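Local coordinates for CELL WALL surface anchor family protein (Streptococcus pneumoniae, PDB 3ZGH) that binds keratin 10 through a basic adhesin domain of PsrP, the virulence-associated serine-rich repeat protein of the pneumococcus, at residues Tyr62-Tyr66 with Tyr84-Asn88; Gly108-Thr114 with Tyr153-Trp159. The contacts are given in a common frame with arbitrary orientation. Residues are numbered along the deposited sequence.

Overall arrangement
Strands can be joined edge to edge within a sheet, and sheets can be pressed together by their faces; this keratin 10-binding domain illustrates both. Contact 2 is in-sheet pairing: 108-114 and 153-159 carry neighbouring antiparallel strands joined by backbone hydrogen bonds. Contact 1 sets 62-66, from the same large sheet, against 84-88, whose strand belongs to a small three-stranded sheet, and relies on side chains. Strands 57-65 and 154-162 are adjacent, so the contacts meet: Tyr62 N lies 2.8 Å from Ser157 O, and Asn88 ND2 2.8 Å from Ser157 OG. Contact 1 is wholly buried; contact 2 is largely so, but its Lys110-Tyr112 face is more open and holds water.

Contact 1: residues Tyr62-Tyr66 with Tyr84-Asn88; sequences YTVTY and YSIYN
Face-to-face sheet packing builds this MSCRAMM domain: strand 57-65 of the large antiparallel sheet packs against strand 85-87 of the small one, roughly antiparallel to it (end-to-end directions 151° apart). Both segments are extended except at C-terminal Tyr66 and Asn88, where psi is near 0°. The backbones come nearest at Val64 CA and Asn88 CA, 6.3 Å apart. Alternation sends Tyr62, Val64 and Tyr66 toward Tyr84, Ile86 and Asn88, while Thr63, Thr65, Ser85 and Tyr87 point away.

Apolar contacts fill the middle. Ile86 (p, t) brings CD1 to 4.0 Å from both Val64 CG1 and Tyr66 CE2; Val64 (t) places CG2 3.8 Å from Asn88 CB. Ile45 of strand 43-53 also touches Val64, Tyr66 and Ile86.

At the ends, the hydroxyls of Tyr66 (m) and Tyr84 (t) both hydrogen-bond Asp38, and Tyr66 OH lies 3.6 Å from Tyr84 CE2 at the ring edge. Asn88 ND2 bonds Ser157 and Tyr62 (t) bonds Tyr175 N, Tyr62 OH lying 2.9 Å from Asn88 O.

Contact 2: residues Gly108-Thr114 with Tyr153-Trp159; sequences GVKNYIT and YGLTSSW
An antiparallel beta ladder in the interior of the domain's large MSCRAMM sheet joins strand 109-114 to the 154-159 part of strand 154-162, their axes 4.5 Å apart at closest and directions 159° apart. Register makes three hydrogen-bonded pairs: Lys110 N to Ser158 O 2.8 Å and Ser158 N to Lys110 O 2.9 Å; Tyr112 N to Thr156 O 2.8 Å and Thr156 N to Tyr112 O 2.9 Å; Thr114 N to Gly154 O 2.9 Å and Gly154 N to Thr114 O 2.8 Å. Asn111-Ser157 and Ile113-Leu155 are the non-hydrogen-bonded pairs.

Side chains alternate between two unlike faces. On one, facing contact 1, Ser157 OG (m) gives a 2.7 Å hydrogen bond to Asn111 OD1 (m), while Asn111 ND2 turns to Asn125 O. Beside them Ile113 (m, m) brings CD1 to 3.9 Å from Leu155 CD1 (t, p) and CG2 to 3.7 Å from Tyr153 CD2. At the other end Val109 (t) puts CG1 4.1 Å from CE3 of Trp159 (p).

On the opposite face Tyr112 (p) lays its ring over Thr156 (m) in a CH-pi contact, Thr156 CB standing 4.2 Å from the ring centroid. Thr156 OG1 bonds Thr63 of the next strand and also Thr114 OG1 (p), at 2.9 Å. Ser158 is also p, and one water bridges Tyr112 OH (2.7 Å) and Ser158 OG (2.9 Å).

Contact 1: residues Tyr62-Tyr66 with Tyr84-Asn88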
loop_
_atom_site.group_PDB
_atom_site.type_symbol
_atom_site.label_atom_id
_atom_site.label_comp_id
_atom_site.label_asym_id
_atom_site.label_seq_id
_atom_site.Cartn_x
_atom_site.Cartn_y
_atom_site.Cartn_z
ATOM N N TYR A 62 0.838 3.053 -2.839
ATOM C CA TYR A 62 1.175 2.032 -1.868
ATOM C C TYR A 62 1.700 0.786 -2.559
ATOM O O TYR A 62 0.989 0.200 -3.367
ATOM C CB TYR A 62 -0.116 1.704 -1.119
ATOM C CG TYR A 62 -0.115 0.436 -0.298
ATOM C CD1 TYR A 62 0.855 0.195 0.656
ATOM C CD2 TYR A 62 -1.146 -0.499 -0.441
ATOM C CE1 TYR A 62 0.822 -0.969 1.427
ATOM C CE2 TYR A 62 -1.185 -1.630 0.305
ATOM C CZ TYR A 62 -0.209 -1.865 1.231
ATOM O OH TYR A 62 -0.307 -3.012 1.965
ATOM N N THR A 63 2.911 0.365 -2.225
ATOM C CA THR A 63 3.574 -0.745 -2.904
ATOM C C THR A 63 4.020 -1.763 -1.867
ATOM O O THR A 63 4.606 -1.384 -0.856
ATOM C CB THR A 63 4.822 -0.283 -3.685
ATOM O OG1 THR A 63 4.439 0.634 -4.695
ATOM C CG2 THR A 63 5.552 -1.467 -4.364
ATOM N N VAL A 64 3.733 -3.036 -2.114
ATOM C CA VAL A 64 4.278 -4.118 -1.306
ATOM C C VAL A 64 5.253 -4.887 -2.187
ATOM O O VAL A 64 4.950 -5.166 -3.342
ATOM C CB VAL A 64 3.143 -5.028 -0.808
ATOM C CG1 VAL A 64 3.688 -6.373 -0.259
ATOM C CG2 VAL A 64 2.339 -4.295 0.256
ATOM N N THR A 65 6.431 -5.208 -1.666
ATOM C CA THR A 65 7.480 -5.797 -2.478
ATOM C C THR A 65 8.515 -6.510 -1.612
ATOM O O THR A 65 8.668 -6.188 -0.422
ATOM C CB THR A 65 8.197 -4.699 -3.310
ATOM O OG1 THR A 65 9.291 -5.272 -4.032
ATOM C CG2 THR A 65 8.711 -3.543 -2.432
ATOM N N TYR A 66 9.239 -7.456 -2.218
ATOM C CA TYR A 66 10.343 -8.099 -1.541
ATOM C C TYR A 66 11.658 -7.362 -1.738
ATOM O O TYR A 66 12.682 -7.778 -1.189
ATOM C CB TYR A 66 10.469 -9.577 -1.969
ATOM C CG TYR A 66 9.286 -10.384 -1.492
ATOM C CD1 TYR A 66 9.320 -11.048 -0.253
ATOM C CD2 TYR A 66 8.109 -10.450 -2.253
ATOM C CE1 TYR A 66 8.228 -11.755 0.191
ATOM C CE2 TYR A 66 7.025 -11.144 -1.817
ATOM C CZ TYR A 66 7.081 -11.799 -0.597
ATOM O OH TYR A 66 5.986 -12.525 -0.189
ATOM N N TYR A 84 3.105 -19.156 -5.834
ATOM C CA TYR A 84 2.834 -18.523 -4.541
ATOM C C TYR A 84 2.231 -17.173 -4.842
ATOM O O TYR A 84 2.595 -16.568 -5.837
ATOM C CB TYR A 84 4.152 -18.294 -3.788
ATOM C CG TYR A 84 4.066 -17.600 -2.449
ATOM C CD1 TYR A 84 3.419 -18.193 -1.371
ATOM C CD2 TYR A 84 4.696 -16.388 -2.241
ATOM C CE1 TYR A 84 3.386 -17.570 -0.119
ATOM C CE2 TYR A 84 4.665 -15.748 -0.998
ATOM C CZ TYR A 84 4.017 -16.357 0.057
ATOM O OH TYR A 84 3.996 -15.756 1.297
ATOM N N SER A 85 1.333 -16.673 -4.003
ATOM C CA SER A 85 0.721 -15.384 -4.280
ATOM C C SER A 85 0.335 -14.627 -3.020
ATOM O O SER A 85 -0.127 -15.250 -2.043
ATOM C CB SER A 85 -0.537 -15.580 -5.146
ATOM O OG SER A 85 -0.943 -14.321 -5.670
ATOM N N ILE A 86 0.486 -13.303 -3.055
ATOM C CA ILE A 86 0.115 -12.458 -1.906
ATOM C C ILE A 86 -0.877 -11.339 -2.267
ATOM O O ILE A 86 -0.883 -10.864 -3.398
ATOM C CB ILE A 86 1.351 -11.798 -1.254
ATOM C CG1 ILE A 86 2.130 -10.982 -2.277
ATOM C CG2 ILE A 86 2.266 -12.858 -0.616
ATOM C CD1 ILE A 86 3.151 -10.039 -1.640
ATOM N N TYR A 87 -1.713 -10.951 -1.298
ATOM C CA TYR A 87 -2.558 -9.743 -1.389
ATOM C C TYR A 87 -1.845 -8.568 -0.720
ATOM O O TYR A 87 -1.030 -8.783 0.182
ATOM C CB TYR A 87 -3.862 -9.958 -0.638
ATOM C CG TYR A 87 -4.802 -10.993 -1.217
ATOM C CD1 TYR A 87 -5.200 -10.941 -2.548
ATOM C CD2 TYR A 87 -5.334 -11.994 -0.412
ATOM C CE1 TYR A 87 -6.098 -11.858 -3.059
ATOM C CE2 TYR A 87 -6.217 -12.917 -0.911
ATOM C CZ TYR A 87 -6.594 -12.853 -2.237
ATOM O OH TYR A 87 -7.485 -13.776 -2.730
ATOM N N ASN A 88 -2.154 -7.324 -1.127
ATOM C CA ASN A 88 -1.666 -6.135 -0.407
ATOM C C ASN A 88 -2.804 -5.439 0.376
ATOM O O ASN A 88 -2.633 -4.331 0.880
ATOM C CB ASN A 88 -1.020 -5.130 -1.365
ATOM C CG ASN A 88 -2.034 -4.464 -2.306
ATOM O OD1 ASN A 88 -3.163 -4.975 -2.496
ATOM N ND2 ASN A 88 -1.614 -3.358 -2.945
#

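Contact 2: residues Gly108-Thr114 with Tyr153-Trp159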
loop_
_atom_site.group_PDB
_atom_site.type_symbol
_atom_site.label_atom_id
_atom_site.label_comp_id
_atom_site.label_asym_id
_atom_site.label_seq_id
_atom_site.Cartn_x
_atom_site.Cartn_y
_atom_site.Cartn_z
ATOM N N GLY A 108 -11.629 5.539 -6.648
ATOM C CA GLY A 108 -11.319 4.146 -6.916
ATOM C C GLY A 108 -9.829 3.909 -6.657
ATOM O O GLY A 108 -8.999 4.846 -6.706
ATOM N N VAL A 109 -9.490 2.649 -6.378
ATOM C CA VAL A 109 -8.116 2.268 -6.100
ATOM C C VAL A 109 -7.577 1.532 -7.328
ATOM O O VAL A 109 -8.048 0.414 -7.649
ATOM C CB VAL A 109 -8.066 1.348 -4.879
ATOM C CG1 VAL A 109 -6.643 0.853 -4.604
ATOM C CG2 VAL A 109 -8.630 2.058 -3.647
ATOM N N LYS A 110 -6.630 2.142 -8.041
ATOM C CA LYS A 110 -6.017 1.461 -9.169
ATOM C C LYS A 110 -5.064 0.413 -8.606
ATOM O O LYS A 110 -4.440 0.634 -7.548
ATOM C CB LYS A 110 -5.255 2.457 -10.032
ATOM C CG LYS A 110 -6.158 3.471 -10.773
ATOM C CD LYS A 110 -5.314 4.345 -11.693
ATOM C CE LYS A 110 -6.077 5.572 -12.220
ATOM N NZ LYS A 110 -7.275 5.226 -13.049
ATOM N N ASN A 111 -4.985 -0.736 -9.260
ATOM C CA ASN A 111 -4.034 -1.795 -8.861
ATOM C C ASN A 111 -3.169 -2.166 -10.050
ATOM O O ASN A 111 -3.680 -2.284 -11.179
ATOM C CB ASN A 111 -4.792 -3.050 -8.427
ATOM C CG ASN A 111 -5.624 -2.830 -7.204
ATOM O OD1 ASN A 111 -5.093 -2.566 -6.139
ATOM N ND2 ASN A 111 -6.931 -2.968 -7.334
ATOM N N TYR A 112 -1.888 -2.370 -9.817
ATOM C CA TYR A 112 -0.976 -2.685 -10.899
ATOM C C TYR A 112 0.300 -3.300 -10.373
ATOM O O TYR A 112 0.578 -3.215 -9.184
ATOM C CB TYR A 112 -0.683 -1.459 -11.788
ATOM C CG TYR A 112 -0.335 -0.168 -11.113
ATOM C CD1 TYR A 112 0.978 0.301 -11.120
ATOM C CD2 TYR A 112 -1.315 0.621 -10.511
ATOM C CE1 TYR A 112 1.328 1.538 -10.490
ATOM C CE2 TYR A 112 -0.976 1.854 -9.885
ATOM C CZ TYR A 112 0.353 2.295 -9.884
ATOM O OH TYR A 112 0.717 3.495 -9.296
ATOM N N ILE A 113 1.036 -3.980 -11.256
ATOM C CA ILE A 113 2.339 -4.502 -10.924
ATOM C C ILE A 113 3.354 -3.462 -11.381
ATOM O O ILE A 113 3.242 -2.925 -12.503
ATOM C CB ILE A 113 2.600 -5.837 -11.638
ATOM C CG1 ILE A 113 1.572 -6.888 -11.189
ATOM C CG2 ILE A 113 4.034 -6.330 -11.379
ATOM C CD1 ILE A 113 1.721 -7.285 -9.728
ATOM N N THR A 114 4.332 -3.170 -10.522
ATOM C CA THR A 114 5.407 -2.256 -10.872
ATOM C C THR A 114 6.730 -2.973 -10.871
ATOM O O THR A 114 6.927 -3.942 -10.126
ATOM C CB THR A 114 5.528 -1.073 -9.885
ATOM O OG1 THR A 114 5.485 -1.577 -8.545
ATOM C CG2 THR A 114 4.382 -0.071 -10.096
ATOM N N TYR A 153 9.510 -7.275 -8.722
ATOM C CA TYR A 153 8.318 -6.462 -8.955
ATOM C C TYR A 153 7.558 -6.198 -7.657
ATOM O O TYR A 153 7.713 -6.928 -6.664
ATOM C CB TYR A 153 7.375 -7.106 -9.967
ATOM C CG TYR A 153 7.933 -7.218 -11.379
ATOM C CD1 TYR A 153 9.155 -6.648 -11.717
ATOM C CD2 TYR A 153 7.223 -7.881 -12.373
ATOM C CE1 TYR A 153 9.671 -6.746 -13.018
ATOM C CE2 TYR A 153 7.720 -7.983 -13.689
ATOM C CZ TYR A 153 8.954 -7.416 -13.995
ATOM O OH TYR A 153 9.477 -7.493 -15.271
ATOM N N GLY A 154 6.717 -5.174 -7.673
ATOM C CA GLY A 154 5.861 -4.902 -6.529
ATOM C C GLY A 154 4.390 -4.868 -6.899
ATOM O O GLY A 154 4.011 -4.699 -8.054
ATOM N N LEU A 155 3.553 -5.025 -5.894
ATOM C CA LEU A 155 2.116 -4.937 -6.062
ATOM C C LEU A 155 1.706 -3.567 -5.525
ATOM O O LEU A 155 1.888 -3.275 -4.317
ATOM C CB LEU A 155 1.451 -6.049 -5.260
ATOM C CG LEU A 155 -0.076 -6.108 -5.299
ATOM C CD1 LEU A 155 -0.585 -6.205 -6.718
ATOM C CD2 LEU A 155 -0.553 -7.296 -4.473
ATOM N N THR A 156 1.160 -2.735 -6.417
ATOM C CA THR A 156 0.988 -1.306 -6.148
ATOM C C THR A 156 -0.476 -0.914 -6.310
ATOM O O THR A 156 -1.165 -1.382 -7.254
ATOM C CB THR A 156 1.880 -0.470 -7.097
ATOM O OG1 THR A 156 3.276 -0.775 -6.867
ATOM C CG2 THR A 156 1.648 1.048 -6.919
ATOM N N SER A 157 -0.971 -0.099 -5.369
ATOM C CA SER A 157 -2.322 0.413 -5.399
ATOM C C SER A 157 -2.218 1.929 -5.241
ATOM O O SER A 157 -1.333 2.422 -4.489
ATOM C CB SER A 157 -3.131 -0.181 -4.244
ATOM O OG SER A 157 -3.322 -1.605 -4.369
ATOM N N SER A 158 -3.068 2.690 -5.940
ATOM C CA SER A 158 -3.030 4.148 -5.767
ATOM C C SER A 158 -4.436 4.693 -5.806
ATOM O O SER A 158 -5.330 4.108 -6.452
ATOM C CB SER A 158 -2.190 4.842 -6.848
ATOM O OG SER A 158 -2.763 4.574 -8.128
ATOM N N TRP A 159 -4.639 5.818 -5.108
ATOM C CA TRP A 159 -5.963 6.458 -5.036
ATOM C C TRP A 159 -5.736 7.917 -4.647
ATOM O O TRP A 159 -4.630 8.279 -4.190
ATOM C CB TRP A 159 -6.874 5.755 -4.026
ATOM C CG TRP A 159 -6.391 5.772 -2.599
ATOM C CD1 TRP A 159 -6.759 6.664 -1.593
ATOM C CD2 TRP A 159 -5.463 4.873 -2.002
ATOM N NE1 TRP A 159 -6.075 6.379 -0.429
ATOM C CE2 TRP A 159 -5.276 5.282 -0.651
ATOM C CE3 TRP A 159 -4.732 3.778 -2.485
ATOM C CZ2 TRP A 159 -4.421 4.622 0.218
ATOM C CZ3 TRP A 159 -3.871 3.117 -1.607
ATOM C CH2 TRP A 159 -3.730 3.544 -0.270
HETATM O O HOH W 1 -0.855 5.626 -10.029
#